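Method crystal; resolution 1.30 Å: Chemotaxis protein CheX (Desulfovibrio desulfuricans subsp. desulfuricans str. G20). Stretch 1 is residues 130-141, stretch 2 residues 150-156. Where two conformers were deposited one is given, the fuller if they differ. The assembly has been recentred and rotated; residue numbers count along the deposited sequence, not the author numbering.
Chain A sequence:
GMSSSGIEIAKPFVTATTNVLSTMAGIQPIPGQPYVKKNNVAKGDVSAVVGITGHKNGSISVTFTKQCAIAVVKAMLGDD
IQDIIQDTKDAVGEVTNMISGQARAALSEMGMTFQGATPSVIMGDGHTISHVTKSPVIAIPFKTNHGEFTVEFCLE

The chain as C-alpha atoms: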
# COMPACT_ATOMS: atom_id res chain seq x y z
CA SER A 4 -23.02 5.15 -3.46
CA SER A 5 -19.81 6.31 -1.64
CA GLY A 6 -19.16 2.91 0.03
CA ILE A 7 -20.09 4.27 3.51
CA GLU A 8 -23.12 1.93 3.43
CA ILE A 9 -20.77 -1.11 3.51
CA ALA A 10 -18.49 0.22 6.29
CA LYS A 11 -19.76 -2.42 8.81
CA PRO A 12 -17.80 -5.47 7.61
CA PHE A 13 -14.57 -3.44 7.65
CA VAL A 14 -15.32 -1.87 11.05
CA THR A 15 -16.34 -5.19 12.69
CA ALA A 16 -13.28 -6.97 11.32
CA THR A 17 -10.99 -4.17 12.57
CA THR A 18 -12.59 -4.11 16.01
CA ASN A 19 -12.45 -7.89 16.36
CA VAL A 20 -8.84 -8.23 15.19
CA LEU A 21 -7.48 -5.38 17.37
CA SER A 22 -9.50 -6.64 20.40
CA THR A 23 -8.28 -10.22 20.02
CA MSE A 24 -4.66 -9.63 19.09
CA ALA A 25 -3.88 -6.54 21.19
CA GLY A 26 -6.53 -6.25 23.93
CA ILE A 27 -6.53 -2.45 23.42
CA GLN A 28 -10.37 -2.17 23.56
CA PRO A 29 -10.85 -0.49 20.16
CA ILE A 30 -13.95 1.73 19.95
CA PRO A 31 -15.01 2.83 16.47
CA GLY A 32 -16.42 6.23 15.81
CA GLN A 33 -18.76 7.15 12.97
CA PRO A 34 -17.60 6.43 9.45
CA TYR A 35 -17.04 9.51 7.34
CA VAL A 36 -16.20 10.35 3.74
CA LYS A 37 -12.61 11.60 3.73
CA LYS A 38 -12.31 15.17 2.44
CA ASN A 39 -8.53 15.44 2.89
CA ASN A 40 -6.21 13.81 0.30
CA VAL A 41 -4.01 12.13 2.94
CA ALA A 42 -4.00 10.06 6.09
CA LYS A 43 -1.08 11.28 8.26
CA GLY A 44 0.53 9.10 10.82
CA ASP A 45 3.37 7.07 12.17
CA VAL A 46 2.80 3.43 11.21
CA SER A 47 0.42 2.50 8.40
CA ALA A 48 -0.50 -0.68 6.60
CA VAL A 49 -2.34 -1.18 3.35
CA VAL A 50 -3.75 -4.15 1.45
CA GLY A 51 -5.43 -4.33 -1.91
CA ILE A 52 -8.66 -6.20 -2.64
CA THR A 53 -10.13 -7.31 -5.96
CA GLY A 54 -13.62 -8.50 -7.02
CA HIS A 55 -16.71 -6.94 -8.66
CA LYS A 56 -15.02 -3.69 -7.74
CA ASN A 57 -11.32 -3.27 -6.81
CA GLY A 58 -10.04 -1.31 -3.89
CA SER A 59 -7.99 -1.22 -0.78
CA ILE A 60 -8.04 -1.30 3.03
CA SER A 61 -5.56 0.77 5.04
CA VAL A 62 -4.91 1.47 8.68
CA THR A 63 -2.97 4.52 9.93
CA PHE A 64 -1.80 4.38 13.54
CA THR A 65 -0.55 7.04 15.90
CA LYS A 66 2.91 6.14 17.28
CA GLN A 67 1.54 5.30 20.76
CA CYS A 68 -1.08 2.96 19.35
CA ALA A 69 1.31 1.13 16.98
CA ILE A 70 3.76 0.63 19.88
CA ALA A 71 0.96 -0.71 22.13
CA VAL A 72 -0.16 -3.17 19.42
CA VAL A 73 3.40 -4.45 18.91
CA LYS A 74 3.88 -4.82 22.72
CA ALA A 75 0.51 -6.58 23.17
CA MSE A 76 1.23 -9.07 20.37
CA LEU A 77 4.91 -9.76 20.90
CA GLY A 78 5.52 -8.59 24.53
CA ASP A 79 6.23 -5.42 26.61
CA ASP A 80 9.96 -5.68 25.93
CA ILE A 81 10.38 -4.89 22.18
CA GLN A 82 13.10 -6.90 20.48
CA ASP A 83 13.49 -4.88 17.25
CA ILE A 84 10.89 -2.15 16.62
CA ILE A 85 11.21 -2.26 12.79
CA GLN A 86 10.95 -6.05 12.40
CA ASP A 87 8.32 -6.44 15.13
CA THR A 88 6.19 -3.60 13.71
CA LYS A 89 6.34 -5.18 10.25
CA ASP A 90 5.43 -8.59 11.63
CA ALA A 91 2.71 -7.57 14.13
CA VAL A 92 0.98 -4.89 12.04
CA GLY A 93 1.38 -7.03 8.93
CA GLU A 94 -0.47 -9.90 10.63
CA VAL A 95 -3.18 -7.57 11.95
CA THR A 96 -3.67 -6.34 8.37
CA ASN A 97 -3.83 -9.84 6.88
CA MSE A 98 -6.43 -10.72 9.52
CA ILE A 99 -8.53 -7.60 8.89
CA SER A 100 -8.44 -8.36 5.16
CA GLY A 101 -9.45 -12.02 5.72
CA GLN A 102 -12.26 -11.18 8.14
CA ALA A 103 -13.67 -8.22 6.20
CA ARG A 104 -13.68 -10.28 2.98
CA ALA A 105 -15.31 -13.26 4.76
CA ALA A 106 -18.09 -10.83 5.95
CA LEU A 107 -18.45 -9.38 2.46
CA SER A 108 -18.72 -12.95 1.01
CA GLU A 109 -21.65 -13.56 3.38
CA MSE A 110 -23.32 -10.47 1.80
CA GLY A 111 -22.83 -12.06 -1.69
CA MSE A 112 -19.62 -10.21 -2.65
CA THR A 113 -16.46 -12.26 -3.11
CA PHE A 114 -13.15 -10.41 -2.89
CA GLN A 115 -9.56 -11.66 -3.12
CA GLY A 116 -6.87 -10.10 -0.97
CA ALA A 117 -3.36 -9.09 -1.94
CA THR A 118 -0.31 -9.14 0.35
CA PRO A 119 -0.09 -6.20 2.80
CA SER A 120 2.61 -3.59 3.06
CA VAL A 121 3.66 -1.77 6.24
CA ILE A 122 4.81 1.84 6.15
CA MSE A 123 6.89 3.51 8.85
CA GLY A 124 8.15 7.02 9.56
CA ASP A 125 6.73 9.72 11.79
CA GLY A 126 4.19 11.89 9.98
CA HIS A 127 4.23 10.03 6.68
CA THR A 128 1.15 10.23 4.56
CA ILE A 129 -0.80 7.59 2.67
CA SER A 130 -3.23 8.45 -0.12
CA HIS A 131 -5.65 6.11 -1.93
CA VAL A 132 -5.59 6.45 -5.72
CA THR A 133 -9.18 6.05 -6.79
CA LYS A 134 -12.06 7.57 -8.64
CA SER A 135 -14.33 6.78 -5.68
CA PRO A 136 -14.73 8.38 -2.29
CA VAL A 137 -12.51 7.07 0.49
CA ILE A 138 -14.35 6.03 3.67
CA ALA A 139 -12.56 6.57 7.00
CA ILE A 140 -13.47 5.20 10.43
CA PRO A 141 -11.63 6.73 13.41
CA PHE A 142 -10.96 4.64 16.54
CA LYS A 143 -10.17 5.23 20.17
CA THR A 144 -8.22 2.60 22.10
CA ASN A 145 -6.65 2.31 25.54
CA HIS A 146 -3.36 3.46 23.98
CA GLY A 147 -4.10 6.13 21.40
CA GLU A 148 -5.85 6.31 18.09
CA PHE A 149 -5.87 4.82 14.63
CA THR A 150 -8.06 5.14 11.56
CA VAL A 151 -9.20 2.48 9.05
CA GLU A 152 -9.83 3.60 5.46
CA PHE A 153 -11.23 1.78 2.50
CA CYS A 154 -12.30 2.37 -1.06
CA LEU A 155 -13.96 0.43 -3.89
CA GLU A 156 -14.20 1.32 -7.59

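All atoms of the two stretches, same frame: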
# COMPACT_ATOMS: atom_id res chain seq x y z
N SER A 130 -2.14 7.96 0.71
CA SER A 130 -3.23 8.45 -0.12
C SER A 130 -3.72 7.33 -1.04
O SER A 130 -2.94 6.77 -1.78
CB SER A 130 -2.76 9.60 -1.01
OG SER A 130 -2.27 10.72 -0.24
N HIS A 131 -5.00 7.07 -1.04
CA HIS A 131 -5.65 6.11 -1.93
C HIS A 131 -5.86 6.70 -3.30
O HIS A 131 -6.37 7.82 -3.42
CB HIS A 131 -6.98 5.61 -1.35
CG HIS A 131 -6.79 4.74 -0.16
ND1 HIS A 131 -6.63 3.37 -0.27
CD2 HIS A 131 -6.76 5.02 1.17
CE1 HIS A 131 -6.46 2.86 0.94
NE2 HIS A 131 -6.51 3.84 1.82
N VAL A 132 -5.48 5.98 -4.34
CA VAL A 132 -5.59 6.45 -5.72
C VAL A 132 -6.83 5.80 -6.31
O VAL A 132 -6.82 4.61 -6.68
CB VAL A 132 -4.34 6.07 -6.52
CG1 VAL A 132 -4.49 6.45 -8.00
CG2 VAL A 132 -3.08 6.67 -5.89
N THR A 133 -7.91 6.56 -6.37
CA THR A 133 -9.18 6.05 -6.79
C THR A 133 -10.10 7.14 -7.22
O THR A 133 -9.99 8.25 -6.77
CB THR A 133 -9.88 5.27 -5.62
OG1 THR A 133 -11.16 4.77 -6.04
CG2 THR A 133 -10.07 6.11 -4.37
N LYS A 134 -10.98 6.74 -8.14
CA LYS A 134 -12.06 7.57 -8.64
C LYS A 134 -13.22 7.74 -7.62
O LYS A 134 -14.06 8.66 -7.72
CB LYS A 134 -12.62 6.93 -9.92
N SER A 135 -13.24 6.86 -6.65
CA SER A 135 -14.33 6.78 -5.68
C SER A 135 -14.01 7.60 -4.46
O SER A 135 -12.84 7.91 -4.20
CB SER A 135 -14.51 5.36 -5.23
OG SER A 135 -14.93 4.57 -6.32
N PRO A 136 -15.02 7.82 -3.60
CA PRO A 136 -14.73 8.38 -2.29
C PRO A 136 -13.96 7.36 -1.43
O PRO A 136 -13.97 6.14 -1.70
CB PRO A 136 -16.11 8.55 -1.67
CG PRO A 136 -17.04 8.69 -2.86
CD PRO A 136 -16.47 7.70 -3.82
N VAL A 137 -13.22 7.86 -0.47
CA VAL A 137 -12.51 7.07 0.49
C VAL A 137 -13.29 7.20 1.80
O VAL A 137 -13.58 8.31 2.23
CB VAL A 137 -11.07 7.53 0.63
CG1 VAL A 137 -10.37 6.77 1.78
CG2 VAL A 137 -10.30 7.35 -0.69
N ILE A 138 -13.58 6.07 2.42
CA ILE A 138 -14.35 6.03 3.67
C ILE A 138 -13.33 5.81 4.80
O ILE A 138 -12.48 4.93 4.73
CB ILE A 138 -15.40 4.89 3.66
CG1 ILE A 138 -16.33 4.99 2.44
CG2 ILE A 138 -16.19 4.84 4.98
CD1 ILE A 138 -16.99 6.31 2.27
N ALA A 139 -13.42 6.63 5.84
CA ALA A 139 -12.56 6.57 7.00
C ALA A 139 -13.39 6.29 8.25
O ALA A 139 -14.48 6.81 8.43
CB ALA A 139 -11.76 7.88 7.17
N ILE A 140 -12.84 5.48 9.16
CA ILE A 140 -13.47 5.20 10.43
C ILE A 140 -12.42 5.43 11.52
O ILE A 140 -11.45 4.68 11.60
CB ILE A 140 -14.06 3.80 10.55
CG1 ILE A 140 -14.92 3.45 9.30
CG2 ILE A 140 -14.89 3.75 11.88
CD1 ILE A 140 -14.20 2.72 8.22
N PRO A 141 -12.61 6.47 12.37
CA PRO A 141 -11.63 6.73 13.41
C PRO A 141 -11.91 5.81 14.61
O PRO A 141 -13.07 5.48 14.87
CB PRO A 141 -11.86 8.19 13.75
CG PRO A 141 -13.38 8.34 13.57
CD PRO A 141 -13.76 7.38 12.44
N THR A 150 -6.96 5.00 12.49
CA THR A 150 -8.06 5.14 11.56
C THR A 150 -7.96 4.06 10.49
O THR A 150 -6.88 3.84 9.97
CB THR A 150 -8.06 6.53 10.87
OG1 THR A 150 -8.28 7.56 11.86
CG2 THR A 150 -9.13 6.69 9.80
N VAL A 151 -9.09 3.43 10.15
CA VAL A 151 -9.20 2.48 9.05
C VAL A 151 -9.80 3.22 7.88
O VAL A 151 -10.74 4.02 8.06
CB VAL A 151 -10.14 1.30 9.36
CG1 VAL A 151 -10.52 0.49 8.07
CG2 VAL A 151 -9.49 0.40 10.39
N GLU A 152 -9.27 3.00 6.67
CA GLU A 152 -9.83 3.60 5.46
C GLU A 152 -10.04 2.52 4.43
O GLU A 152 -9.30 1.52 4.40
CB GLU A 152 -8.90 4.67 4.91
CG GLU A 152 -8.61 5.77 5.93
CD GLU A 152 -7.71 6.86 5.47
OE1 GLU A 152 -6.96 6.63 4.53
OE2 GLU A 152 -7.70 7.94 6.15
N PHE A 153 -11.04 2.70 3.60
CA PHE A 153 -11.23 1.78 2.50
C PHE A 153 -11.82 2.50 1.31
O PHE A 153 -12.41 3.59 1.43
CB PHE A 153 -12.05 0.53 2.89
CG PHE A 153 -13.50 0.79 3.12
CD1 PHE A 153 -13.98 1.11 4.41
CD2 PHE A 153 -14.43 0.73 2.08
CE1 PHE A 153 -15.33 1.36 4.62
CE2 PHE A 153 -15.77 0.98 2.31
CZ PHE A 153 -16.22 1.31 3.56
N CYS A 154 -11.66 1.88 0.15
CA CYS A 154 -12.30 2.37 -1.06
C CYS A 154 -12.62 1.20 -1.97
O CYS A 154 -11.99 0.14 -1.86
CB CYS A 154 -11.47 3.39 -1.81
SG CYS A 154 -9.86 2.82 -2.37
N LEU A 155 -13.59 1.41 -2.86
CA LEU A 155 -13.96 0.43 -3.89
C LEU A 155 -14.33 1.17 -5.15
O LEU A 155 -15.03 2.17 -5.07
CB LEU A 155 -15.14 -0.43 -3.47
CG LEU A 155 -14.95 -1.53 -2.46
CD1 LEU A 155 -16.35 -2.13 -2.23
CD2 LEU A 155 -13.98 -2.58 -2.96
N GLU A 156 -13.86 0.69 -6.29
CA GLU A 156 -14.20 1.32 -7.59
C GLU A 156 -14.46 0.29 -8.65
O GLU A 156 -13.96 -0.83 -8.59
CB GLU A 156 -13.11 2.28 -8.09
CG GLU A 156 -11.77 1.57 -8.44
CD GLU A 156 -10.71 2.52 -8.98
OE1 GLU A 156 -10.66 3.66 -8.51
OE2 GLU A 156 -9.90 2.11 -9.87
OXT GLU A 156 -15.16 0.67 -9.60
O HOH W 1 -7.34 3.81 -9.23
O HOH W 2 -15.24 3.79 -2.04

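The most unusual feature of this contact is the way the chain's last residue is held after regular strand pairing has given way to a loop. Glu156 OE1 accepts two hydrogen bonds from consecutive residues, one from Thr133 OG1 (2.8 Å) and one from the backbone Lys134 N (3.1 Å). Thr133 OG1 also accepts a hydrogen bond from Ser135 N (3.0 Å), so one hydroxyl accepts from the loop backbone and donates to the side-chain carboxylate of Glu156. Ser135 OG adds a bond to Leu155 O (2.7 Å), and one water links Val132 O (2.7 Å) to Glu156 OE2 (3.1 Å).

The general principle is that beyond the last backbone pair of a β-ladder, side chains, a backbone amide and bound water can continue the contact, as they do here. The ladder is antiparallel, its axes at 165°. Ile138 and Phe153 form one hydrogen-bonded pair, with Ile138 N to Phe153 O and Phe153 N to Ile138 O both 2.9 Å; Ile140 N to Val151 O (2.8 Å) and Val151 N to Ile140 O (3.0 Å) close the next. Between them, Ala139 faces Glu152 at a narrow CA–CA distance of 4.3 Å, and Glu152 CA lies 3.1 Å from Ile138 O in a CA-H...O contact. Beyond Ile138, a second water spans the gap, its O 2.7 Å from Pro136 O, and accepting from Leu155 N (3.0 Å).

Side chains alternate between the two faces. Ile138, Ile140, Val151 and Phe153 share one, where Ile138 CB sits over the Phe153 ring, 3.9 Å from its centroid, while Ile140 CD1 meets the ring edge at Phe153 CE1 (4.0 Å). Ala139 and Glu152 occupy the other. Farther along, the His131 ring has a polar and a sulfur neighbour: the carboxylate oxygen Glu152 OE1 lies near the ring plane at the CD2 edge (3.7 Å), where a ring C-H is weakly polar, and Cys154 SG lies obliquely, 3.9 Å from His131 ND1.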